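Local coordinates for sarcoplasmic calcium-binding protein (Branchiostoma lanceolatum, PDB 2SAS), which binds calcium ions through EF-hand loops in muscle, with no functional link to fast contraction established, at residues A[24-29]-A[60-65]; A[56-61]-A[103-108]. All blocks are in the same frame, centred on the assembly; numbering follows the deposited sequence.

Interaction 1 (A[24-29]-A[60-65]). With CA (calcium ion), chain B.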
# COMPACT_ATOMS: atom_id res chain seq x y z
N GLY A 24 -4.38 2.00 14.21
CA GLY A 24 -4.20 0.60 14.53
C GLY A 24 -5.37 -0.01 15.26
O GLY A 24 -5.24 -1.14 15.79
N SER A 25 -6.46 0.74 15.31
CA SER A 25 -7.69 0.33 16.00
C SER A 25 -8.88 0.85 15.14
O SER A 25 -8.73 1.93 14.58
CB SER A 25 -7.91 1.04 17.30
OG SER A 25 -7.46 0.62 18.51
N ILE A 26 -9.93 0.07 15.19
CA ILE A 26 -11.21 0.32 14.59
C ILE A 26 -12.03 0.90 15.79
O ILE A 26 -11.99 0.25 16.84
CB ILE A 26 -12.03 -0.87 14.00
CG1 ILE A 26 -11.21 -1.86 13.14
CG2 ILE A 26 -13.18 -0.30 13.10
CD1 ILE A 26 -10.24 -1.20 12.14
N GLN A 27 -12.70 1.99 15.57
CA GLN A 27 -13.52 2.63 16.63
C GLN A 27 -14.60 3.46 15.96
O GLN A 27 -14.27 3.70 14.77
CB GLN A 27 -12.63 3.63 17.41
CG GLN A 27 -11.55 2.90 18.20
CD GLN A 27 -10.68 3.94 18.88
OE1 GLN A 27 -9.49 4.08 18.56
NE2 GLN A 27 -11.34 4.61 19.78
N ASP A 28 -15.67 3.86 16.59
CA ASP A 28 -16.69 4.69 15.95
C ASP A 28 -16.05 5.84 15.17
O ASP A 28 -16.50 6.15 14.07
CB ASP A 28 -17.76 5.24 16.91
CG ASP A 28 -18.71 6.26 16.31
OD1 ASP A 28 -19.61 5.97 15.50
OD2 ASP A 28 -18.56 7.47 16.66
N ASN A 29 -15.01 6.47 15.68
CA ASN A 29 -14.42 7.60 14.97
C ASN A 29 -13.98 7.24 13.55
O ASN A 29 -13.89 8.18 12.71
CB ASN A 29 -13.39 8.33 15.78
CG ASN A 29 -12.06 7.62 15.96
OD1 ASN A 29 -11.98 6.40 15.88
ND2 ASN A 29 -11.00 8.40 16.20
N ASP A 60 -25.05 0.73 12.57
CA ASP A 60 -25.54 -0.64 12.48
C ASP A 60 -24.37 -1.54 12.07
O ASP A 60 -24.22 -2.69 12.50
CB ASP A 60 -26.68 -0.54 11.47
CG ASP A 60 -27.88 -1.41 11.59
OD1 ASP A 60 -27.72 -2.61 11.93
OD2 ASP A 60 -29.00 -0.86 11.32
N GLU A 61 -23.47 -1.04 11.23
CA GLU A 61 -22.29 -1.83 10.85
C GLU A 61 -21.35 -1.90 12.07
O GLU A 61 -21.00 -3.05 12.52
CB GLU A 61 -21.59 -1.28 9.65
CG GLU A 61 -20.68 -2.22 8.89
CD GLU A 61 -19.64 -1.61 8.01
OE1 GLU A 61 -20.05 -0.64 7.34
OE2 GLU A 61 -18.50 -2.05 7.97
N TRP A 62 -20.97 -0.80 12.63
CA TRP A 62 -20.08 -0.73 13.79
C TRP A 62 -20.58 -1.64 14.94
O TRP A 62 -19.83 -2.37 15.59
CB TRP A 62 -19.95 0.70 14.30
CG TRP A 62 -19.24 0.90 15.59
CD1 TRP A 62 -19.66 1.60 16.71
CD2 TRP A 62 -17.95 0.33 15.92
NE1 TRP A 62 -18.69 1.55 17.68
CE2 TRP A 62 -17.64 0.77 17.23
CE3 TRP A 62 -17.04 -0.44 15.22
CZ2 TRP A 62 -16.43 0.44 17.82
CZ3 TRP A 62 -15.86 -0.78 15.79
CH2 TRP A 62 -15.55 -0.35 17.10
N ARG A 63 -21.88 -1.55 15.17
CA ARG A 63 -22.57 -2.33 16.18
C ARG A 63 -22.34 -3.81 15.95
O ARG A 63 -22.00 -4.54 16.89
CB ARG A 63 -24.06 -2.01 16.19
CG ARG A 63 -24.94 -2.73 17.18
CD ARG A 63 -25.81 -1.76 17.93
NE ARG A 63 -25.20 -0.42 18.02
CZ ARG A 63 -25.74 0.62 17.38
NH1 ARG A 63 -26.81 0.45 16.61
NH2 ARG A 63 -25.21 1.85 17.50
N ASP A 64 -22.51 -4.27 14.73
CA ASP A 64 -22.32 -5.71 14.45
C ASP A 64 -20.84 -6.06 14.54
O ASP A 64 -20.56 -7.22 14.95
CB ASP A 64 -22.88 -6.08 13.09
CG ASP A 64 -22.85 -7.57 12.79
OD1 ASP A 64 -21.83 -8.02 12.24
OD2 ASP A 64 -23.83 -8.27 13.06
N LEU A 65 -19.95 -5.17 14.14
CA LEU A 65 -18.52 -5.53 14.23
C LEU A 65 -18.12 -5.56 15.72
O LEU A 65 -17.55 -6.58 16.15
CB LEU A 65 -17.68 -4.65 13.34
CG LEU A 65 -16.16 -4.73 13.44
CD1 LEU A 65 -15.67 -6.06 12.94
CD2 LEU A 65 -15.59 -3.55 12.65
CA CA B . -8.94 3.92 13.93
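The indole of W62, on helix 48-69 of EF-hand 2, packs against the end of the calcium loop of EF-hand 1, a van der Waals contact with backbone and an isoleucine methyl and with no hydrogen bond across it. CG stands anti to the backbone N (chi1 171°), which starts the side chain toward the place where strand 25-26 gives way to helix 28-42. One ring face lies beneath the peptide joining Q27 to D28: D28 N sits 3.6 Å above the ring plane, toward the rim. At the far end of the six-membered ring, W62 CH2 is 3.6 Å from Q27 CA. I26 adds its CG2 branch, 3.8 Å from W62 CZ3, and the same methyl meets L65 CD2 at 4.1 Å, the two side chains crossing at about a right angle. An alanine in place of W62 would probably take the indole from over the Q27-D28 peptide, cost I26 CG2 one of its apolar partners and leave a gap beside the loop. S25 O, one residue before I26, binds the calcium ion at 2.1 Å; between these two segments the metal loop is joined to the neighbouring hand by shape alone, beside the polar I26-V77 backbone pairing of the loops.

Interaction 2 (A[56-61]-A[103-108])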
# COMPACT_ATOMS: atom_id res chain seq x y z
N ALA A 56 -26.97 5.55 9.66
CA ALA A 56 -27.68 4.49 10.30
C ALA A 56 -27.10 3.13 9.87
O ALA A 56 -26.92 2.24 10.73
CB ALA A 56 -29.17 4.55 10.12
N SER A 57 -26.74 2.99 8.60
CA SER A 57 -26.14 1.72 8.16
C SER A 57 -24.72 1.60 8.68
O SER A 57 -24.28 0.44 8.86
CB SER A 57 -26.26 1.44 6.66
OG SER A 57 -26.01 2.60 5.93
N LEU A 58 -24.03 2.69 8.93
CA LEU A 58 -22.65 2.64 9.47
C LEU A 58 -22.72 2.30 10.97
O LEU A 58 -21.91 1.57 11.56
CB LEU A 58 -21.94 3.96 9.15
CG LEU A 58 -21.56 4.19 7.67
CD1 LEU A 58 -20.90 5.51 7.39
CD2 LEU A 58 -20.60 3.07 7.25
N GLU A 59 -23.69 2.92 11.64
CA GLU A 59 -23.89 2.70 13.08
C GLU A 59 -24.14 1.22 13.34
O GLU A 59 -23.55 0.57 14.20
CB GLU A 59 -25.12 3.52 13.54
CG GLU A 59 -24.71 4.99 13.66
CD GLU A 59 -25.76 5.93 14.11
OE1 GLU A 59 -26.91 5.51 13.99
OE2 GLU A 59 -25.49 7.02 14.54
N ASP A 60 -25.05 0.73 12.57
CA ASP A 60 -25.54 -0.64 12.48
C ASP A 60 -24.37 -1.54 12.07
O ASP A 60 -24.22 -2.69 12.50
CB ASP A 60 -26.68 -0.54 11.47
CG ASP A 60 -27.88 -1.41 11.59
OD1 ASP A 60 -27.72 -2.61 11.93
OD2 ASP A 60 -29.00 -0.86 11.32
N GLU A 61 -23.47 -1.04 11.23
CA GLU A 61 -22.29 -1.83 10.85
C GLU A 61 -21.35 -1.90 12.07
O GLU A 61 -21.00 -3.05 12.52
CB GLU A 61 -21.59 -1.28 9.65
CG GLU A 61 -20.68 -2.22 8.89
CD GLU A 61 -19.64 -1.61 8.01
OE1 GLU A 61 -20.05 -0.64 7.34
OE2 GLU A 61 -18.50 -2.05 7.97
N CYS A 103 -20.20 -7.24 7.23
CA CYS A 103 -19.61 -7.37 5.89
C CYS A 103 -20.61 -7.01 4.78
O CYS A 103 -20.23 -6.44 3.76
CB CYS A 103 -19.11 -8.80 5.66
SG CYS A 103 -17.38 -8.96 6.06
N GLN A 104 -21.84 -7.40 5.03
CA GLN A 104 -22.99 -7.16 4.15
C GLN A 104 -23.20 -5.65 4.00
O GLN A 104 -23.92 -5.22 3.09
CB GLN A 104 -24.26 -7.84 4.68
CG GLN A 104 -24.09 -9.28 5.14
CD GLN A 104 -23.52 -10.18 4.05
OE1 GLN A 104 -23.76 -9.95 2.86
NE2 GLN A 104 -22.76 -11.20 4.45
N ASN A 105 -22.62 -4.84 4.88
CA ASN A 105 -22.76 -3.38 4.70
C ASN A 105 -21.44 -2.80 4.15
O ASN A 105 -21.47 -1.73 3.52
CB ASN A 105 -23.21 -2.60 5.93
CG ASN A 105 -23.48 -1.13 5.53
OD1 ASN A 105 -24.60 -0.87 5.05
ND2 ASN A 105 -22.55 -0.20 5.76
N ARG A 106 -20.36 -3.48 4.45
CA ARG A 106 -19.01 -3.04 3.99
C ARG A 106 -18.96 -3.27 2.48
O ARG A 106 -18.52 -2.31 1.79
CB ARG A 106 -17.89 -3.63 4.78
CG ARG A 106 -16.42 -3.34 4.57
CD ARG A 106 -15.95 -2.15 5.38
NE ARG A 106 -17.12 -1.31 5.61
CZ ARG A 106 -17.12 0.02 5.53
NH1 ARG A 106 -15.97 0.66 5.43
NH2 ARG A 106 -18.27 0.69 5.63
N ILE A 107 -19.38 -4.43 1.99
CA ILE A 107 -19.39 -4.75 0.56
C ILE A 107 -20.05 -3.69 -0.32
O ILE A 107 -19.32 -3.14 -1.17
CB ILE A 107 -19.80 -6.20 0.21
CG1 ILE A 107 -18.70 -7.21 0.66
CG2 ILE A 107 -20.16 -6.44 -1.28
CD1 ILE A 107 -19.42 -8.56 1.15
N PRO A 108 -21.31 -3.35 -0.15
CA PRO A 108 -22.00 -2.33 -0.97
C PRO A 108 -21.42 -0.95 -0.85
O PRO A 108 -21.33 -0.18 -1.84
CB PRO A 108 -23.45 -2.36 -0.49
CG PRO A 108 -23.34 -2.86 0.93
CD PRO A 108 -22.26 -3.97 0.82
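E61 of helix 56-61 reaches across to N105 and R106 of helix 103-108, joining EF-hand 2 to EF-hand 3 where the two local helix axes come within 9.5 Å. Its CB lies 4.1 Å from N105 ND2. The next carbon, CG, is anti to the backbone N (chi1 -160°) and packs 3.9 Å from N105 CB. From there the extended chain carries the carboxylate forward to the guanidinium, with the two planes 38° apart. At the tip, E61 OE1 accepts two bonds. N105 ND2 donates to E61 OE1 from the anti side at 3.0 Å, nearly straight but above the carboxylate plane. R106 NH2 approaches the syn lone pair of E61 OE1 at 2.8 Å in a salt bridge. The other oxygen, E61 OE2, takes a weak, strongly bent bond from R106 NE at 2.8 Å. L58 CD2 touches R106 NH2 at 3.7 Å, from a direction oblique to the guanidinium, and N105 OD1 rests against S57 CB. The remaining guanidinium nitrogen, R106 NH1, bonds to F17 O of helix 4-18, and L18 of that helix touches both E61 and R106. Two side chains thus hold the buried carboxylate, and the adjacent positive charge would probably favour its ionised form; the two bonds on OE1, with the weak one on OE2, probably restrain its rotation and tie the two helices together within the protein interior.

Overall arrangement
The two contacts illustrate how the helix of one EF-hand can touch two others. Both use helix 48-69, sharing D60 and E61, and their centres lie 10 Å apart on the same side of the chain's centre. In chain order the loop of EF-hand 1 comes first, then helix 48-69, and finally helix 103-114 of EF-hand 3. Interaction 1 takes the later turns of the shared helix, 60-65, and interaction 2 the overlapping 56-61. Indole packing in the first and buried charge pairing in the second meet on consecutive residues, W62 and E61. The shared helix thus connects the first calcium site's surroundings with the third hand, consistent with a compact arrangement of EF-hands.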